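Local coordinates for protein triosephosphate isomerase (Trichomonas vaginalis, PDB 4O4V) that probably interconverts D-glyceraldehyde 3-phosphate and dihydroxyacetone phosphate as a homodimeric TIM-barrel isomerase of glycolysis and gluconeogenesis, at residues 2-7 with 228-233; 121-126 with 162-167; 184-189 with 205-210. All coordinates share one frame; numbering follows the deposited sequence.

How the interactions relate
All three contacts belong to one TIM barrel. Interaction 1 joins its first and last strands, interaction 2 pairs two neighbouring strands, and interaction 3 lays a helix on the strand between 161-165 and 229-232. The centres of interactions 1 and 2 lie about 10 Å apart, and their side chains meet in the barrel interior, where Leu231 CD2 is 3.7 Å from Cys125 SG. Interaction 3 joins through the backbone, Leu208 N 2.8 Å from Ile163 O and Asp228 N 2.9 Å from Ile207 O. The Phe4 side chain comes within about 5 Å of a bound sodium ion. In this family the active site lies at the C-terminal strand ends, where interaction 2 carries Glu166.

Interaction 1 of 3, residues 2-7 with 228-233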
loop_
_atom_site.group_PDB
_atom_site.type_symbol
_atom_site.label_atom_id
_atom_site.label_comp_id
_atom_site.label_asym_id
_atom_site.label_seq_id
_atom_site.Cartn_x
_atom_site.Cartn_y
_atom_site.Cartn_z
ATOM N N ARG A 2 -3.324 26.283 20.663
ATOM C CA ARG A 2 -3.014 25.262 19.659
ATOM C C ARG A 2 -3.267 25.819 18.278
ATOM O O ARG A 2 -4.280 26.461 18.043
ATOM C CB ARG A 2 -3.908 24.064 19.883
ATOM C CG ARG A 2 -3.641 23.340 21.190
ATOM C CD ARG A 2 -4.479 22.099 21.345
ATOM N NE ARG A 2 -5.899 22.352 21.407
ATOM C CZ ARG A 2 -6.590 22.622 22.497
ATOM N NH1 ARG A 2 -5.991 22.785 23.677
ATOM N NH2 ARG A 2 -7.894 22.775 22.413
ATOM N N THR A 3 -2.381 25.571 17.336
ATOM C CA THR A 3 -2.618 26.017 15.965
ATOM C C THR A 3 -3.658 25.106 15.321
ATOM O O THR A 3 -3.538 23.878 15.348
ATOM C CB THR A 3 -1.329 25.994 15.175
ATOM O OG1 THR A 3 -0.397 26.857 15.827
ATOM C CG2 THR A 3 -1.543 26.474 13.767
ATOM N N PHE A 4 -4.667 25.706 14.711
ATOM C CA PHE A 4 -5.701 24.983 13.962
ATOM C C PHE A 4 -5.034 24.163 12.871
ATOM O O PHE A 4 -4.076 24.621 12.242
ATOM C CB PHE A 4 -6.692 25.984 13.367
ATOM C CG PHE A 4 -8.053 25.405 13.009
ATOM C CD1 PHE A 4 -9.015 25.228 13.973
ATOM C CD2 PHE A 4 -8.404 25.105 11.695
ATOM C CE1 PHE A 4 -10.279 24.803 13.684
ATOM C CE2 PHE A 4 -9.677 24.661 11.402
ATOM C CZ PHE A 4 -10.614 24.512 12.391
ATOM N N PHE A 5 -5.563 22.974 12.634
ATOM C CA PHE A 5 -4.911 21.991 11.747
ATOM C C PHE A 5 -5.930 21.435 10.785
ATOM O O PHE A 5 -6.952 20.901 11.215
ATOM C CB PHE A 5 -4.323 20.879 12.621
ATOM C CG PHE A 5 -3.526 19.844 11.869
ATOM C CD1 PHE A 5 -4.163 18.821 11.161
ATOM C CD2 PHE A 5 -2.146 19.884 11.880
ATOM C CE1 PHE A 5 -3.420 17.859 10.490
ATOM C CE2 PHE A 5 -1.409 18.930 11.193
ATOM C CZ PHE A 5 -2.060 17.917 10.509
ATOM N N VAL A 6 -5.636 21.485 9.496
ATOM C CA VAL A 6 -6.512 20.893 8.476
ATOM C C VAL A 6 -5.725 19.969 7.605
ATOM O O VAL A 6 -4.782 20.391 6.900
ATOM C CB VAL A 6 -7.255 21.986 7.665
ATOM C CG1 VAL A 6 -8.115 21.355 6.563
ATOM C CG2 VAL A 6 -8.104 22.880 8.600
ATOM N N GLY A 7 -6.097 18.697 7.640
ATOM C CA GLY A 7 -5.538 17.675 6.763
ATOM C C GLY A 7 -6.501 17.344 5.666
ATOM O O GLY A 7 -7.682 17.079 5.929
ATOM N N ASP A 228 -10.035 21.178 17.046
ATOM C CA ASP A 228 -8.861 21.928 16.625
ATOM C C ASP A 228 -8.609 21.886 15.130
ATOM O O ASP A 228 -7.542 22.337 14.660
ATOM C CB ASP A 228 -7.609 21.385 17.329
ATOM C CG ASP A 228 -7.689 21.429 18.829
ATOM O OD1 ASP A 228 -8.177 22.461 19.406
ATOM O OD2 ASP A 228 -7.242 20.490 19.465
ATOM N N GLY A 229 -9.559 21.363 14.368
ATOM C CA GLY A 229 -9.408 21.232 12.943
ATOM C C GLY A 229 -10.068 19.987 12.449
ATOM O O GLY A 229 -10.943 19.414 13.112
ATOM N N PHE A 230 -9.631 19.549 11.266
ATOM C CA PHE A 230 -10.353 18.567 10.478
ATOM C C PHE A 230 -9.422 17.616 9.774
ATOM O O PHE A 230 -8.326 18.031 9.333
ATOM C CB PHE A 230 -11.220 19.249 9.406
ATOM C CG PHE A 230 -12.192 20.227 9.985
ATOM C CD1 PHE A 230 -13.205 19.776 10.803
ATOM C CD2 PHE A 230 -12.109 21.590 9.744
ATOM C CE1 PHE A 230 -14.102 20.646 11.369
ATOM C CE2 PHE A 230 -13.001 22.448 10.315
ATOM C CZ PHE A 230 -14.011 21.987 11.110
ATOM N N LEU A 231 -9.851 16.372 9.616
ATOM C CA LEU A 231 -9.288 15.461 8.619
ATOM C C LEU A 231 -10.390 15.307 7.590
ATOM O O LEU A 231 -11.415 14.664 7.833
ATOM C CB LEU A 231 -8.889 14.112 9.241
ATOM C CG LEU A 231 -8.178 13.179 8.242
ATOM C CD1 LEU A 231 -6.905 13.776 7.703
ATOM C CD2 LEU A 231 -7.902 11.818 8.889
ATOM N N VAL A 232 -10.226 15.978 6.459
ATOM C CA VAL A 232 -11.276 16.163 5.453
ATOM C C VAL A 232 -11.231 15.027 4.476
ATOM O O VAL A 232 -10.152 14.638 4.008
ATOM C CB VAL A 232 -11.048 17.490 4.708
ATOM C CG1 VAL A 232 -12.154 17.761 3.695
ATOM C CG2 VAL A 232 -10.952 18.657 5.671
ATOM N N GLY A 233 -12.389 14.527 4.102
ATOM C CA GLY A 233 -12.537 13.508 3.075
ATOM C C GLY A 233 -12.720 14.105 1.695
ATOM O O GLY A 233 -11.846 14.800 1.166
#
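Phe5, Val6 and Gly7 run parallel to Gly229, Phe230 and Leu231 in register, the strand axes only 2° apart and 4.7 Å distant. Strand 5-9 is the first of the TIM barrel and 229-232 the last, so this ladder closes the barrel. Its four backbone bonds are Phe5 N to Asp228 O, Phe230 N to Phe5 O, Gly7 N to Phe230 O and Val232 N to Gly7 O, the last 2.8 Å and almost straight. With CG anti to its backbone N (chi1 -159°), Phe4 lays one ring face over Gly229, whose CA makes a CH-pi contact 3.7 Å from the ring centroid. The same ring turns its edge to the face of Phe230 in an offset edge-to-face pair, the planes 79° apart. Val6 CG1 and Val232 CG2 touch at 4.0 Å on the outer side, where helix 240-246 covers them. At the N-terminal end Arg2 grips Asp228 side-on in a salt bridge, while Arg190 and Ile207 N hold Asp228 OD2 and Asn203 O takes Arg2 NH1. NE, weakly bonded to Asp228 OD2, converges with NH2 on Asp228 OD1: NH2 reaches its syn lone pair at 3.0 Å, whereas NE meets it from above the carboxylate plane.

Interaction 2 of 3, residues 121-126 with 162-167; sequences KIIYCC and VIAYEP
Cys125 and Ala164 sit side by side where the two strands come closest, their CA atoms 4.6 Å apart, and Cys125 SG rests 4.1 Å from Ala164 CB. The same methyl also meets Ile123 CG2 at 4.1 Å, so Ala164 packs against two side chains of the neighbouring strand that face the barrel interior. On the outward face Cys126 SG, placed between its backbone N and carbonyl carbon (chi1 66°), packs as closely, 3.7 Å from Ala164 O and 4.2 Å from Ile163 CG2. Five backbone bonds tie the strands, from Val162 N to Ile122 O through to Glu166 N to Cys126 O; the donor Ala164 N lies 36° above the carbonyl plane of Tyr124. These are adjacent parallel strands of the TIM barrel, and Tyr165-Glu166-Pro167 belongs to the family's signature sequence at their C-terminal end. There the Glu166 chain, extended beyond CG, reaches across to the neighbouring strand and brings OE2 to 3.4 Å from Cys125 CB, while Ser95 holds OE1. Tyr165 OH is hydrogen-bonded to Glu128 and Trp169. The opposite end is loose: partly exposed Lys121 makes no contact with 162-167 and leads its chain away from strand 161-165.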
loop_
_atom_site.group_PDB
_atom_site.type_symbol
_atom_site.label_atom_id
_atom_site.label_comp_id
_atom_site.label_asym_id
_atom_site.label_seq_id
_atom_site.Cartn_x
_atom_site.Cartn_y
_atom_site.Cartn_z
ATOM N N LYS A 121 5.771 12.636 11.809
ATOM C CA LYS A 121 4.614 13.099 12.540
ATOM C C LYS A 121 3.405 12.314 12.088
ATOM O O LYS A 121 3.354 11.888 10.922
ATOM C CB LYS A 121 4.395 14.587 12.273
ATOM C CG LYS A 121 5.588 15.458 12.651
ATOM C CD LYS A 121 5.345 16.926 12.301
ATOM C CE LYS A 121 6.525 17.823 12.707
ATOM N NZ LYS A 121 6.125 19.245 12.622
ATOM N N ILE A 122 2.436 12.097 12.983
ATOM C CA ILE A 122 1.330 11.224 12.697
ATOM C C ILE A 122 -0.013 11.869 12.933
ATOM O O ILE A 122 -0.174 12.671 13.879
ATOM C CB ILE A 122 1.406 9.884 13.482
ATOM C CG1 ILE A 122 1.218 10.044 14.988
ATOM C CG2 ILE A 122 2.719 9.162 13.176
ATOM C CD1 ILE A 122 1.185 8.725 15.781
ATOM N N ILE A 123 -0.985 11.494 12.110
ATOM C CA ILE A 123 -2.389 11.788 12.329
ATOM C C ILE A 123 -3.031 10.449 12.647
ATOM O O ILE A 123 -3.243 9.612 11.745
ATOM C CB ILE A 123 -3.059 12.438 11.120
ATOM C CG1 ILE A 123 -2.365 13.739 10.708
ATOM C CG2 ILE A 123 -4.548 12.666 11.390
ATOM C CD1 ILE A 123 -2.720 14.197 9.311
ATOM N N TYR A 124 -3.283 10.201 13.923
ATOM C CA TYR A 124 -3.746 8.890 14.405
ATOM C C TYR A 124 -5.264 8.921 14.552
ATOM O O TYR A 124 -5.792 9.777 15.287
ATOM C CB TYR A 124 -3.080 8.555 15.736
ATOM C CG TYR A 124 -3.223 7.112 16.147
ATOM C CD1 TYR A 124 -4.316 6.675 16.847
ATOM C CD2 TYR A 124 -2.249 6.182 15.808
ATOM C CE1 TYR A 124 -4.425 5.320 17.251
ATOM C CE2 TYR A 124 -2.348 4.872 16.203
ATOM C CZ TYR A 124 -3.430 4.444 16.906
ATOM O OH TYR A 124 -3.457 3.117 17.294
ATOM N N CYS A 125 -5.972 8.038 13.868
ATOM C CA CYS A 125 -7.423 8.065 13.813
ATOM C C CYS A 125 -8.057 7.051 14.733
ATOM O O CYS A 125 -7.538 5.958 14.922
ATOM C CB CYS A 125 -7.863 7.768 12.366
ATOM S SG CYS A 125 -7.236 8.892 11.108
ATOM N N CYS A 126 -9.215 7.428 15.283
ATOM C CA CYS A 126 -10.011 6.566 16.141
ATOM C C CYS A 126 -11.481 6.876 15.896
ATOM O O CYS A 126 -11.804 7.805 15.120
ATOM C CB CYS A 126 -9.660 6.873 17.594
ATOM S SG CYS A 126 -10.124 8.526 18.189
ATOM N N VAL A 162 -1.079 14.185 16.206
ATOM C CA VAL A 162 -2.407 14.763 16.052
ATOM C C VAL A 162 -3.390 13.598 16.086
ATOM O O VAL A 162 -3.069 12.531 15.540
ATOM C CB VAL A 162 -2.490 15.530 14.708
ATOM C CG1 VAL A 162 -3.895 15.981 14.381
ATOM C CG2 VAL A 162 -1.522 16.715 14.712
ATOM N N ILE A 163 -4.546 13.762 16.713
ATOM C CA ILE A 163 -5.550 12.693 16.779
ATOM C C ILE A 163 -6.775 13.117 16.001
ATOM O O ILE A 163 -7.207 14.257 16.137
ATOM C CB ILE A 163 -5.928 12.418 18.258
ATOM C CG1 ILE A 163 -4.701 11.957 19.051
ATOM C CG2 ILE A 163 -7.056 11.402 18.333
ATOM C CD1 ILE A 163 -4.906 11.899 20.536
ATOM N N ALA A 164 -7.336 12.234 15.187
ATOM C CA ALA A 164 -8.573 12.503 14.459
ATOM C C ALA A 164 -9.681 11.580 14.934
ATOM O O ALA A 164 -9.498 10.349 14.987
ATOM C CB ALA A 164 -8.368 12.360 12.969
ATOM N N TYR A 165 -10.828 12.140 15.264
ATOM C CA TYR A 165 -12.016 11.380 15.616
ATOM C C TYR A 165 -12.940 11.214 14.411
ATOM O O TYR A 165 -13.406 12.210 13.822
ATOM C CB TYR A 165 -12.806 12.117 16.709
ATOM C CG TYR A 165 -14.142 11.452 16.972
ATOM C CD1 TYR A 165 -14.211 10.192 17.534
ATOM C CD2 TYR A 165 -15.333 12.016 16.560
ATOM C CE1 TYR A 165 -15.434 9.536 17.696
ATOM C CE2 TYR A 165 -16.545 11.377 16.728
ATOM C CZ TYR A 165 -16.604 10.141 17.289
ATOM O OH TYR A 165 -17.838 9.518 17.397
ATOM N N GLU A 166 -13.248 9.969 14.090
ATOM C CA GLU A 166 -14.117 9.601 12.962
ATOM C C GLU A 166 -15.402 9.012 13.527
ATOM O O GLU A 166 -15.379 7.948 14.146
ATOM C CB GLU A 166 -13.453 8.543 12.078
ATOM C CG GLU A 166 -12.173 8.991 11.439
ATOM C CD GLU A 166 -11.688 7.884 10.505
ATOM O OE1 GLU A 166 -12.287 7.716 9.377
ATOM O OE2 GLU A 166 -10.903 7.045 10.949
ATOM N N PRO A 167 -16.545 9.665 13.283
ATOM C CA PRO A 167 -17.814 9.100 13.718
ATOM C C PRO A 167 -18.242 7.995 12.741
ATOM O O PRO A 167 -19.077 8.223 11.851
ATOM C CB PRO A 167 -18.737 10.319 13.686
ATOM C CG PRO A 167 -18.226 11.148 12.593
ATOM C CD PRO A 167 -16.704 10.999 12.673
#

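Interaction 3 of 3, residues 184-189 with 205-210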
loop_
_atom_site.group_PDB
_atom_site.type_symbol
_atom_site.label_atom_id
_atom_site.label_comp_id
_atom_site.label_asym_id
_atom_site.label_seq_id
_atom_site.Cartn_x
_atom_site.Cartn_y
_atom_site.Cartn_z
ATOM N N GLU A 184 -18.453 16.997 21.621
ATOM C CA GLU A 184 -18.463 16.092 22.755
ATOM C C GLU A 184 -17.385 15.029 22.659
ATOM O O GLU A 184 -16.723 14.728 23.646
ATOM C CB GLU A 184 -19.825 15.395 22.888
ATOM N N MET A 185 -17.189 14.461 21.482
ATOM C CA MET A 185 -16.187 13.393 21.354
ATOM C C MET A 185 -14.771 13.919 21.363
ATOM O O MET A 185 -13.882 13.276 21.907
ATOM C CB MET A 185 -16.442 12.533 20.113
ATOM C CG MET A 185 -17.751 11.728 20.201
ATOM S SD MET A 185 -17.962 10.729 21.668
ATOM C CE MET A 185 -16.806 9.416 21.328
ATOM N N CYS A 186 -14.538 15.101 20.789
ATOM C CA CYS A 186 -13.201 15.702 20.895
ATOM C C CYS A 186 -12.860 16.020 22.335
ATOM O O CYS A 186 -11.716 15.796 22.771
ATOM C CB CYS A 186 -13.095 16.915 19.978
ATOM S SG CYS A 186 -13.089 16.491 18.207
ATOM N N LYS A 187 -13.840 16.487 23.104
ATOM C CA LYS A 187 -13.638 16.715 24.534
ATOM C C LYS A 187 -13.379 15.403 25.294
ATOM O O LYS A 187 -12.513 15.341 26.168
ATOM C CB LYS A 187 -14.858 17.436 25.111
ATOM C CG LYS A 187 -14.792 17.683 26.624
ATOM C CD LYS A 187 -13.546 18.371 27.120
ATOM C CE LYS A 187 -13.731 18.849 28.581
ATOM N NZ LYS A 187 -12.427 19.295 29.152
ATOM N N VAL A 188 -14.101 14.340 24.947
ATOM C CA VAL A 188 -13.840 13.048 25.562
ATOM C C VAL A 188 -12.370 12.646 25.364
ATOM O O VAL A 188 -11.701 12.204 26.298
ATOM C CB VAL A 188 -14.784 11.974 24.955
ATOM C CG1 VAL A 188 -14.231 10.559 25.167
ATOM C CG2 VAL A 188 -16.204 12.086 25.537
ATOM N N ILE A 189 -11.860 12.798 24.142
ATOM C CA ILE A 189 -10.477 12.434 23.881
ATOM C C ILE A 189 -9.496 13.305 24.689
ATOM O O ILE A 189 -8.540 12.808 25.256
ATOM C CB ILE A 189 -10.193 12.504 22.365
ATOM C CG1 ILE A 189 -11.010 11.438 21.615
ATOM C CG2 ILE A 189 -8.704 12.324 22.102
ATOM C CD1 ILE A 189 -11.103 11.644 20.145
ATOM N N VAL A 205 -2.075 18.879 22.330
ATOM C CA VAL A 205 -2.408 17.971 21.208
ATOM C C VAL A 205 -3.632 18.469 20.450
ATOM O O VAL A 205 -4.702 18.710 21.027
ATOM C CB VAL A 205 -2.617 16.526 21.732
ATOM C CG1 VAL A 205 -3.123 15.585 20.638
ATOM C CG2 VAL A 205 -1.319 15.988 22.269
ATOM N N ARG A 206 -3.479 18.597 19.132
ATOM C CA ARG A 206 -4.617 18.898 18.280
ATOM C C ARG A 206 -5.457 17.641 18.092
ATOM O O ARG A 206 -4.961 16.559 17.746
ATOM C CB ARG A 206 -4.180 19.442 16.917
ATOM C CG ARG A 206 -3.796 20.919 16.890
ATOM C CD ARG A 206 -2.415 21.221 17.417
ATOM N NE ARG A 206 -1.338 20.558 16.665
ATOM C CZ ARG A 206 -0.837 20.993 15.512
ATOM N NH1 ARG A 206 -1.277 22.116 14.945
ATOM N NH2 ARG A 206 0.170 20.336 14.950
ATOM N N ILE A 207 -6.752 17.844 18.305
ATOM C CA ILE A 207 -7.778 16.824 18.123
ATOM C C ILE A 207 -8.707 17.299 17.016
ATOM O O ILE A 207 -9.298 18.380 17.092
ATOM C CB ILE A 207 -8.538 16.523 19.418
ATOM C CG1 ILE A 207 -7.548 16.127 20.523
ATOM C CG2 ILE A 207 -9.571 15.398 19.176
ATOM C CD1 ILE A 207 -8.173 16.029 21.902
ATOM N N LEU A 208 -8.805 16.510 15.954
ATOM C CA LEU A 208 -9.524 16.875 14.748
ATOM C C LEU A 208 -10.841 16.157 14.655
ATOM O O LEU A 208 -10.998 15.027 15.119
ATOM C CB LEU A 208 -8.746 16.483 13.484
ATOM C CG LEU A 208 -7.249 16.765 13.477
ATOM C CD1 LEU A 208 -6.665 16.293 12.151
ATOM C CD2 LEU A 208 -6.969 18.243 13.731
ATOM N N TYR A 209 -11.810 16.788 14.019
ATOM C CA TYR A 209 -13.042 16.117 13.597
ATOM C C TYR A 209 -12.866 15.573 12.195
ATOM O O TYR A 209 -12.477 16.286 11.266
ATOM C CB TYR A 209 -14.216 17.083 13.657
ATOM C CG TYR A 209 -15.515 16.429 13.245
ATOM C CD1 TYR A 209 -16.075 15.393 13.985
ATOM C CD2 TYR A 209 -16.154 16.804 12.083
ATOM C CE1 TYR A 209 -17.278 14.796 13.615
ATOM C CE2 TYR A 209 -17.368 16.199 11.683
ATOM C CZ TYR A 209 -17.909 15.193 12.469
ATOM O OH TYR A 209 -19.088 14.582 12.121
ATOM N N GLY A 210 -13.090 14.266 12.074
ATOM C CA GLY A 210 -12.906 13.517 10.844
ATOM C C GLY A 210 -14.172 12.927 10.285
ATOM O O GLY A 210 -14.110 11.978 9.486
#
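Ile207 has CG1 anti to its carbonyl carbon (chi1 -56°) and the chain then extended (chi2 171°), which sends CD1 outward to helix 179-197 while CG2 faces Cys186. Cys186 in turn holds SG anti to its own carbonyl carbon (chi1 -70°), bringing the sulphur down beside the strand. The contact is part of a beta-alpha-beta crossover of the TIM barrel: helix 179-197 follows strand 161-165 and leads, by way of helix 199-204, to strand 207-209, which lies next to 161-165 in the sheet. The helix segment runs nearly antiparallel to that strand, at 158°, with the axes 8.8 Å apart. No hydrogen bond spans the interface, which is apolar and narrow. Cys186 and Ile189, three residues apart and so on the same side of the helix, both reach down onto the one isoleucine. Cys186 SG lies 3.8 Å from Ile207 CG2, and its approach to Leu208 O is a looser 4.0 Å. Around this core, Ile189 also touches Tyr165 and Val142, while Leu208 faces the barrel interior against Val162. One turn beyond Cys186, Arg190 NH1 hydrogen-bonds Val205 O at the edge of the contact. The Ile189 and Ile207 side chains cross obliquely, and the CG2 branch of Ile189 comes to 3.7 Å from Ile207 CD1, a carbon that also rests 3.7 Å from the backbone oxygen Cys186 O.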